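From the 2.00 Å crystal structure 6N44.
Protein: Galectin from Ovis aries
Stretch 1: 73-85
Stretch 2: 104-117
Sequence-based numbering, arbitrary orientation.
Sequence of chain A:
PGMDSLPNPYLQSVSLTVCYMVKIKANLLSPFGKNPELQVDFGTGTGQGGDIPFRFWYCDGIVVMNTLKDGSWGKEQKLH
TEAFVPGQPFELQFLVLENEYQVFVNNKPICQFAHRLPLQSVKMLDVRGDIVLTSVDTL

Stretch 1, residues 73-85: WGKEQKLHTEAFV
Stretch 2 104-117: FVNNKPICQFAHRL

Strand 77-80 runs nearly antiparallel to strand 108-114 (161°), with axes 8.8 Å apart; 515 Å² is buried between the stretches. No backbone-to-backbone hydrogen bond joins them; side chains and water bridge the gap. In register, Gln-77 faces Phe-113, Leu-79 Cys-111, Thr-81 Ile-110 and Ala-83 Val-105.

At one end, Arg-116 (m, t, t, chi4 180°) extends its guanidinium to Lys-75. NH2 donates to Lys-75 O at 2.8 Å; Arg-116 NH1, also bonded elsewhere in the structure, adds a weak bond to Lys-75 O at 3.3 Å. At Gly-74 an ideal CB would clash, 2.9 Å from Arg-116 NH1.

The CA-to-CB bond of Gln-77 (t, t, chi3 -21°) points toward stretch 2. Its amide both donates and accepts: NE2 to Gln-112 O at 2.9 Å, OE1 from water 1 (2.5 Å) and water 2 (2.9 Å). These accept from Arg-116 NH2 (3.2 Å) and Ala-114 N (2.8 Å).

Apolar contacts run from Leu-79 to the far end. Leu-79 CD1 (p, chi2 144°) lies 4.0 Å from Cys-111 CB and 4.1 Å from Ile-110 CG2 (m, m). Small Ala-83 CB meets Val-105 CG1 (t) at 3.8 Å. Phe-84 CZ (m) reaches buried Val-105 CG2 at 3.6 Å.

Thr-81 OG1 (t) accepts from Ala-83 N (3.0 Å). Paired backbone hydrogen bonds close type I' turn Val-105 to Lys-108. Water 3 donates to Ala-83 O and accepts from Asn-106 ND2.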

ATOM      1  N   TRP A  73       9.514 -15.887 -22.016  1.00 17.81           N
ATOM      2  CA  TRP A  73       9.139 -14.494 -21.805  1.00 20.54           C
ATOM      3  C   TRP A  73       8.009 -14.122 -22.757  1.00 25.35           C
ATOM      4  O   TRP A  73       7.988 -14.556 -23.911  1.00 25.01           O
ATOM      5  CB  TRP A  73      10.329 -13.546 -22.015  1.00 14.96           C
ATOM      6  CG  TRP A  73      11.335 -13.547 -20.904  1.00 20.32           C
ATOM      7  CD1 TRP A  73      12.569 -14.131 -20.917  1.00 19.03           C
ATOM      8  CD2 TRP A  73      11.193 -12.941 -19.606  1.00 19.33           C
ATOM      9  NE1 TRP A  73      13.209 -13.922 -19.718  1.00 17.70           N
ATOM     10  CE2 TRP A  73      12.384 -13.202 -18.892  1.00 20.57           C
ATOM     11  CE3 TRP A  73      10.178 -12.204 -18.982  1.00 20.84           C
ATOM     12  CZ2 TRP A  73      12.588 -12.757 -17.582  1.00 17.32           C
ATOM     13  CZ3 TRP A  73      10.380 -11.760 -17.675  1.00 13.67           C
ATOM     14  CH2 TRP A  73      11.582 -12.039 -16.992  1.00 16.24           C
ATOM     15  N   GLY A  74       7.067 -13.317 -22.269  1.00 18.79           N
ATOM     16  CA  GLY A  74       5.916 -12.906 -23.043  1.00 16.60           C
ATOM     17  C   GLY A  74       6.140 -11.623 -23.821  1.00 19.94           C
ATOM     18  O   GLY A  74       7.269 -11.211 -24.094  1.00 19.64           O
ATOM     19  N   LYS A  75       5.030 -10.980 -24.180  1.00 21.35           N
ATOM     20  CA  LYS A  75       5.076  -9.723 -24.920  1.00 19.69           C
ATOM     21  C   LYS A  75       5.396  -8.567 -23.970  1.00 22.27           C
ATOM     22  O   LYS A  75       4.680  -8.348 -22.988  1.00 26.02           O
ATOM     23  CB  LYS A  75       3.739  -9.498 -25.624  1.00 26.87           C
ATOM     24  CG  LYS A  75       3.619  -8.144 -26.314  1.00 37.59           C
ATOM     25  CD  LYS A  75       2.480  -8.140 -27.339  1.00 45.96           C
ATOM     26  CE  LYS A  75       2.597  -6.977 -28.321  1.00 47.54           C
ATOM     27  NZ  LYS A  75       2.181  -5.683 -27.703  1.00 45.86           N
ATOM     28  N   GLU A  76       6.460  -7.826 -24.268  1.00 22.99           N
ATOM     29  CA  GLU A  76       6.891  -6.730 -23.407  1.00 25.19           C
ATOM     30  C   GLU A  76       5.852  -5.618 -23.362  1.00 26.34           C
ATOM     31  O   GLU A  76       5.240  -5.272 -24.375  1.00 23.33           O
ATOM     32  CB  GLU A  76       8.209  -6.126 -23.909  1.00 23.08           C
ATOM     33  CG  GLU A  76       9.379  -7.051 -23.924  1.00 27.57           C
ATOM     34  CD  GLU A  76      10.653  -6.341 -24.339  1.00 28.60           C
ATOM     35  OE1 GLU A  76      10.564  -5.296 -25.029  1.00 26.55           O
ATOM     36  OE2 GLU A  76      11.743  -6.824 -23.968  1.00 30.27           O
ATOM     37  N   GLN A  77       5.686  -5.031 -22.180  1.00 23.37           N
ATOM     38  CA  GLN A  77       5.044  -3.732 -22.032  1.00 22.27           C
ATOM     39  C   GLN A  77       6.170  -2.727 -21.812  1.00 21.68           C
ATOM     40  O   GLN A  77       6.874  -2.794 -20.800  1.00 18.60           O
ATOM     41  CB  GLN A  77       4.039  -3.727 -20.877  1.00 18.79           C
ATOM     42  CG  GLN A  77       3.293  -2.391 -20.757  1.00 20.82           C
ATOM     43  CD  GLN A  77       2.284  -2.340 -19.607  1.00 21.65           C
ATOM     44  OE1 GLN A  77       1.818  -3.372 -19.103  1.00 20.73           O
ATOM     45  NE2 GLN A  77       1.951  -1.129 -19.187  1.00 21.26           N
ATOM     46  N   LYS A  78       6.358  -1.809 -22.768  1.00 21.73           N
ATOM     47  CA  LYS A  78       7.522  -0.930 -22.778  1.00 21.13           C
ATOM     48  C   LYS A  78       7.097   0.529 -22.839  1.00 20.97           C
ATOM     49  O   LYS A  78       6.191   0.876 -23.596  1.00 24.50           O
ATOM     50  CB  LYS A  78       8.441  -1.244 -23.969  1.00 21.78           C
ATOM     51  CG  LYS A  78       9.453  -0.146 -24.239  1.00 17.66           C
ATOM     52  CD  LYS A  78      10.224  -0.363 -25.544  1.00 31.73           C
ATOM     53  CE  LYS A  78      11.211  -1.511 -25.431  1.00 27.01           C
ATOM     54  NZ  LYS A  78      12.315  -1.403 -26.438  1.00 32.05           N
ATOM     55  N   LEU A  79       7.766   1.392 -22.065  1.00 18.43           N
ATOM     56  CA  LEU A  79       7.429   2.811 -22.079  1.00 16.17           C
ATOM     57  C   LEU A  79       8.654   3.652 -21.758  1.00 22.64           C
ATOM     58  O   LEU A  79       9.693   3.147 -21.324  1.00 20.36           O
ATOM     59  CB  LEU A  79       6.304   3.143 -21.090  1.00 22.05           C
ATOM     60  CG  LEU A  79       6.671   2.927 -19.622  1.00 19.02           C
ATOM     61  CD1 LEU A  79       6.024   3.981 -18.733  1.00 23.16           C
ATOM     62  CD2 LEU A  79       6.241   1.539 -19.208  1.00 19.11           C
ATOM     63  N   HIS A  80       8.509   4.958 -21.976  1.00 20.48           N
ATOM     64  CA  HIS A  80       9.520   5.951 -21.649  1.00 26.52           C
ATOM     65  C   HIS A  80       9.104   6.719 -20.402  1.00 24.40           C
ATOM     66  O   HIS A  80       7.924   7.025 -20.214  1.00 27.65           O
ATOM     67  CB  HIS A  80       9.725   6.946 -22.797  1.00 25.47           C
ATOM     68  CG  HIS A  80      10.187   6.314 -24.072  1.00 36.28           C
ATOM     69  ND1 HIS A  80      11.467   6.471 -24.559  1.00 36.39           N
ATOM     70  CD2 HIS A  80       9.539   5.529 -24.966  1.00 40.02           C
ATOM     71  CE1 HIS A  80      11.587   5.811 -25.696  1.00 40.76           C
ATOM     72  NE2 HIS A  80      10.431   5.230 -25.966  1.00 40.05           N
ATOM     73  N   THR A  81      10.077   7.039 -19.556  1.00 23.33           N
ATOM     74  CA  THR A  81       9.807   7.864 -18.394  1.00 21.94           C
ATOM     75  C   THR A  81      11.062   8.643 -18.052  1.00 24.71           C
ATOM     76  O   THR A  81      12.183   8.201 -18.320  1.00 25.80           O
ATOM     77  CB  THR A  81       9.347   7.036 -17.179  1.00 20.87           C
ATOM     78  OG1 THR A  81       9.157   7.903 -16.057  1.00 19.04           O
ATOM     79  CG2 THR A  81      10.385   5.992 -16.815  1.00 21.88           C
ATOM     80  N   GLU A  82      10.859   9.815 -17.463  1.00 23.86           N
ATOM     81  CA  GLU A  82      11.938  10.637 -16.949  1.00 27.44           C
ATOM     82  C   GLU A  82      12.027  10.576 -15.430  1.00 19.35           C
ATOM     83  O   GLU A  82      12.763  11.366 -14.830  1.00 19.97           O
ATOM     84  CB  GLU A  82      11.753  12.080 -17.419  1.00 27.27           C
ATOM     85  CG  GLU A  82      11.995  12.248 -18.908  1.00 35.57           C
ATOM     86  CD  GLU A  82      13.420  11.866 -19.308  1.00 44.09           C
ATOM     87  OE1 GLU A  82      14.360  12.624 -18.969  1.00 51.05           O
ATOM     88  OE2 GLU A  82      13.608  10.807 -19.951  1.00 40.24           O
ATOM     89  N   ALA A  83      11.313   9.634 -14.806  1.00 19.78           N
ATOM     90  CA  ALA A  83      11.173   9.615 -13.352  1.00 16.72           C
ATOM     91  C   ALA A  83      12.491   9.353 -12.624  1.00 18.54           C
ATOM     92  O   ALA A  83      12.687   9.854 -11.512  1.00 19.28           O
ATOM     93  CB  ALA A  83      10.140   8.566 -12.942  1.00 19.63           C
ATOM     94  N   PHE A  84      13.388   8.560 -13.197  1.00 17.89           N
ATOM     95  CA  PHE A  84      14.623   8.156 -12.516  1.00 19.42           C
ATOM     96  C   PHE A  84      15.758   9.077 -12.937  1.00 20.88           C
ATOM     97  O   PHE A  84      16.351   8.888 -13.995  1.00 24.81           O
ATOM     98  CB  PHE A  84      14.987   6.715 -12.846  1.00 16.42           C
ATOM     99  CG  PHE A  84      13.950   5.726 -12.478  1.00 15.68           C
ATOM    100  CD1 PHE A  84      13.867   5.248 -11.174  1.00 14.33           C
ATOM    101  CD2 PHE A  84      13.063   5.246 -13.434  1.00 16.20           C
ATOM    102  CE1 PHE A  84      12.916   4.305 -10.837  1.00 17.73           C
ATOM    103  CE2 PHE A  84      12.119   4.307 -13.108  1.00 12.68           C
ATOM    104  CZ  PHE A  84      12.034   3.828 -11.803  1.00 13.11           C
ATOM    105  N   VAL A  85      16.083  10.058 -12.101  1.00 28.47           N
ATOM    106  CA  VAL A  85      17.172  10.989 -12.374  1.00 30.84           C
ATOM    107  C   VAL A  85      18.422  10.464 -11.670  1.00 34.81           C
ATOM    108  O   VAL A  85      18.447  10.436 -10.427  1.00 27.74           O
ATOM    109  CB  VAL A  85      16.836  12.406 -11.900  1.00 32.18           C
ATOM    110  CG1 VAL A  85      17.813  13.400 -12.485  1.00 41.71           C
ATOM    111  CG2 VAL A  85      15.394  12.764 -12.251  1.00 35.38           C
ATOM    112  N   PHE A 104       4.631   3.536  -8.901  1.00  9.99           N
ATOM    113  CA  PHE A 104       4.822   4.941  -8.587  1.00  9.46           C
ATOM    114  C   PHE A 104       6.303   5.181  -8.358  1.00 12.01           C
ATOM    115  O   PHE A 104       7.006   4.326  -7.808  1.00 11.80           O
ATOM    116  CB  PHE A 104       4.044   5.370  -7.320  1.00 12.18           C
ATOM    117  CG  PHE A 104       2.570   5.138  -7.404  1.00 10.67           C
ATOM    118  CD1 PHE A 104       1.704   6.191  -7.686  1.00 13.28           C
ATOM    119  CD2 PHE A 104       2.045   3.868  -7.213  1.00 11.55           C
ATOM    120  CE1 PHE A 104       0.323   5.983  -7.755  1.00 12.61           C
ATOM    121  CE2 PHE A 104       0.670   3.646  -7.287  1.00 11.86           C
ATOM    122  CZ  PHE A 104      -0.187   4.717  -7.569  1.00 10.04           C
ATOM    123  N   VAL A 105       6.770   6.344  -8.787  1.00 12.03           N
ATOM    124  CA  VAL A 105       8.102   6.824  -8.473  1.00  9.89           C
ATOM    125  C   VAL A 105       7.951   8.226  -7.898  1.00 14.69           C
ATOM    126  O   VAL A 105       7.318   9.088  -8.518  1.00 12.58           O
ATOM    127  CB  VAL A 105       9.012   6.834  -9.715  1.00 15.04           C
ATOM    128  CG1 VAL A 105      10.361   7.448  -9.353  1.00 14.41           C
ATOM    129  CG2 VAL A 105       9.176   5.421 -10.286  1.00 11.08           C
ATOM    130  N   ASN A 106       8.523   8.452  -6.718  1.00 12.42           N
ATOM    131  CA  ASN A 106       8.454   9.751  -6.043  1.00 13.09           C
ATOM    132  C   ASN A 106       7.017  10.270  -5.981  1.00 15.08           C
ATOM    133  O   ASN A 106       6.730  11.426  -6.290  1.00 14.25           O
ATOM    134  CB  ASN A 106       9.382  10.756  -6.718  1.00 17.83           C
ATOM    135  CG  ASN A 106      10.831  10.288  -6.714  1.00 17.77           C
ATOM    136  OD1 ASN A 106      11.259   9.628  -5.779  1.00 14.80           O
ATOM    137  ND2 ASN A 106      11.576  10.605  -7.770  1.00 19.43           N
ATOM    138  N   ASN A 107       6.102   9.384  -5.598  1.00 10.62           N
ATOM    139  CA  ASN A 107       4.689   9.697  -5.394  1.00 17.38           C
ATOM    140  C   ASN A 107       3.939   9.985  -6.692  1.00 14.34           C
ATOM    141  O   ASN A 107       2.812  10.468  -6.637  1.00 15.50           O
ATOM    142  CB  ASN A 107       4.503  10.883  -4.427  1.00 18.42           C
ATOM    143  CG  ASN A 107       5.181  10.651  -3.079  1.00 25.24           C
ATOM    144  OD1 ASN A 107       5.131   9.547  -2.523  1.00 20.97           O
ATOM    145  ND2 ASN A 107       5.824  11.694  -2.548  1.00 31.55           N
ATOM    146  N   LYS A 108       4.523   9.699  -7.859  1.00 13.32           N
ATOM    147  CA  LYS A 108       3.807   9.911  -9.109  1.00 16.79           C
ATOM    148  C   LYS A 108       3.567   8.584  -9.815  1.00 12.42           C
ATOM    149  O   LYS A 108       4.458   7.732  -9.837  1.00 16.23           O
ATOM    150  CB  LYS A 108       4.575  10.867 -10.043  1.00 17.53           C
ATOM    151  CG  LYS A 108       4.741  12.273  -9.445  1.00 20.98           C
ATOM    152  CD  LYS A 108       4.445  13.355 -10.450  1.00 31.09           C
ATOM    153  CE  LYS A 108       4.686  14.744  -9.865  1.00 40.34           C
ATOM    154  NZ  LYS A 108       4.910  15.739 -10.953  1.00 46.41           N
ATOM    155  N   PRO A 109       2.386   8.376 -10.396  1.00 12.71           N
ATOM    156  CA  PRO A 109       2.128   7.113 -11.104  1.00 16.78           C
ATOM    157  C   PRO A 109       2.876   7.066 -12.429  1.00 16.98           C
ATOM    158  O   PRO A 109       2.819   8.005 -13.226  1.00 21.37           O
ATOM    159  CB  PRO A 109       0.608   7.131 -11.318  1.00 13.84           C
ATOM    160  CG  PRO A 109       0.276   8.577 -11.389  1.00 15.98           C
ATOM    161  CD  PRO A 109       1.207   9.262 -10.405  1.00 15.69           C
ATOM    162  N   ILE A 110       3.564   5.957 -12.667  1.00 13.83           N
ATOM    163  CA  ILE A 110       4.357   5.766 -13.869  1.00 22.37           C
ATOM    164  C   ILE A 110       3.685   4.807 -14.842  1.00 19.91           C
ATOM    165  O   ILE A 110       3.665   5.067 -16.047  1.00 19.75           O
ATOM    166  CB  ILE A 110       5.781   5.277 -13.524  1.00 18.97           C
ATOM    167  CG1 ILE A 110       6.483   6.296 -12.632  1.00 19.16           C
ATOM    168  CG2 ILE A 110       6.584   5.053 -14.787  1.00 21.48           C
ATOM    169  CD1 ILE A 110       6.314   7.713 -13.085  1.00 19.41           C
ATOM    170  N   CYS A 111       3.152   3.689 -14.348  1.00 14.55           N
ATOM    171  CA  CYS A 111       2.629   2.654 -15.231  1.00 13.96           C
ATOM    172  C   CYS A 111       1.934   1.594 -14.385  1.00 15.21           C
ATOM    173  O   CYS A 111       2.069   1.558 -13.160  1.00 15.71           O
ATOM    174  CB  CYS A 111       3.738   2.021 -16.086  1.00 17.96           C
ATOM    175  SG  CYS A 111       5.166   1.365 -15.150  1.00 18.02           S
ATOM    176  N   GLN A 112       1.184   0.734 -15.065  1.00 14.84           N
ATOM    177  CA  GLN A 112       0.468  -0.371 -14.448  1.00 15.07           C
ATOM    178  C   GLN A 112       0.689  -1.628 -15.277  1.00 17.60           C
ATOM    179  O   GLN A 112       0.873  -1.556 -16.494  1.00 16.75           O
ATOM    180  CB  GLN A 112      -1.039  -0.079 -14.328  1.00 13.00           C
ATOM    181  CG  GLN A 112      -1.384   1.248 -13.615  1.00 17.88           C
ATOM    182  CD  GLN A 112      -1.176   2.491 -14.495  1.00 18.26           C
ATOM    183  OE1 GLN A 112      -0.428   3.408 -14.141  1.00 24.73           O
ATOM    184  NE2 GLN A 112      -1.844   2.524 -15.638  1.00 18.51           N
ATOM    185  N   PHE A 113       0.642  -2.785 -14.612  1.00 13.39           N
ATOM    186  CA  PHE A 113       0.893  -4.084 -15.237  1.00 16.40           C
ATOM    187  C   PHE A 113      -0.210  -5.045 -14.817  1.00 11.99           C
ATOM    188  O   PHE A 113      -0.248  -5.471 -13.658  1.00 12.11           O
ATOM    189  CB  PHE A 113       2.268  -4.630 -14.829  1.00 11.34           C
ATOM    190  CG  PHE A 113       2.688  -5.867 -15.570  1.00 13.13           C
ATOM    191  CD1 PHE A 113       3.277  -5.772 -16.825  1.00 16.48           C
ATOM    192  CD2 PHE A 113       2.513  -7.133 -15.013  1.00 14.80           C
ATOM    193  CE1 PHE A 113       3.679  -6.912 -17.522  1.00 14.81           C
ATOM    194  CE2 PHE A 113       2.918  -8.278 -15.711  1.00 14.54           C
ATOM    195  CZ  PHE A 113       3.504  -8.156 -16.970  1.00 12.61           C
ATOM    196  N   ALA A 114      -1.091  -5.394 -15.756  1.00 13.36           N
ATOM    197  CA  ALA A 114      -2.146  -6.370 -15.497  1.00 13.96           C
ATOM    198  C   ALA A 114      -1.567  -7.735 -15.135  1.00 17.64           C
ATOM    199  O   ALA A 114      -0.598  -8.194 -15.740  1.00 18.15           O
ATOM    200  CB  ALA A 114      -3.040  -6.497 -16.735  1.00 17.52           C
ATOM    201  N   HIS A 115      -2.170  -8.399 -14.150  1.00 15.07           N
ATOM    202  CA  HIS A 115      -1.649  -9.693 -13.733  1.00 14.49           C
ATOM    203  C   HIS A 115      -1.730 -10.682 -14.892  1.00 18.33           C
ATOM    204  O   HIS A 115      -2.729 -10.742 -15.613  1.00 20.39           O
ATOM    205  CB  HIS A 115      -2.420 -10.239 -12.522  1.00 11.39           C
ATOM    206  CG  HIS A 115      -2.196  -9.461 -11.263  1.00 18.02           C
ATOM    207  ND1 HIS A 115      -0.979  -9.429 -10.615  1.00 15.87           N
ATOM    208  CD2 HIS A 115      -3.031  -8.676 -10.536  1.00 14.67           C
ATOM    209  CE1 HIS A 115      -1.074  -8.656  -9.545  1.00 15.67           C
ATOM    210  NE2 HIS A 115      -2.308  -8.186  -9.477  1.00 13.38           N
ATOM    211  N   ARG A 116      -0.665 -11.450 -15.071  1.00 14.45           N
ATOM    212  CA  ARG A 116      -0.631 -12.498 -16.080  1.00 18.62           C
ATOM    213  C   ARG A 116      -0.564 -13.881 -15.470  1.00 16.91           C
ATOM    214  O   ARG A 116      -1.174 -14.814 -15.990  1.00 20.71           O
ATOM    215  CB  ARG A 116       0.559 -12.289 -17.019  1.00 16.61           C
ATOM    216  CG  ARG A 116       0.467 -11.037 -17.864  1.00 14.25           C
ATOM    217  CD  ARG A 116       1.627 -11.004 -18.836  1.00 15.54           C
ATOM    218  NE  ARG A 116       1.879  -9.681 -19.386  1.00 19.66           N
ATOM    219  CZ  ARG A 116       2.849  -9.423 -20.256  1.00 20.21           C
ATOM    220  NH1 ARG A 116       3.632 -10.411 -20.675  1.00 16.85           N
ATOM    221  NH2 ARG A 116       3.039  -8.191 -20.707  1.00 18.71           N
ATOM    222  N   LEU A 117       0.156 -14.017 -14.377  1.00 13.62           N
ATOM    223  CA  LEU A 117       0.167 -15.148 -13.481  1.00 17.51           C
ATOM    224  C   LEU A 117      -0.435 -14.724 -12.149  1.00 14.41           C
ATOM    225  O   LEU A 117      -0.364 -13.545 -11.790  1.00 15.45           O
ATOM    226  CB  LEU A 117       1.597 -15.667 -13.268  1.00 15.73           C
ATOM    227  CG  LEU A 117       2.190 -16.352 -14.497  1.00 16.06           C
ATOM    228  CD1 LEU A 117       3.664 -16.671 -14.307  1.00 15.76           C
ATOM    229  CD2 LEU A 117       1.382 -17.623 -14.765  1.00 18.67           C
TER
HETATM  230  O   HOH W   1       1.363  -5.594 -20.038  1.00 20.46           O
HETATM  231  O   HOH W   2      -0.813  -4.107 -18.221  1.00 21.16           O
HETATM  232  O   HOH W   3      10.684  11.504 -10.326  1.00 16.11           O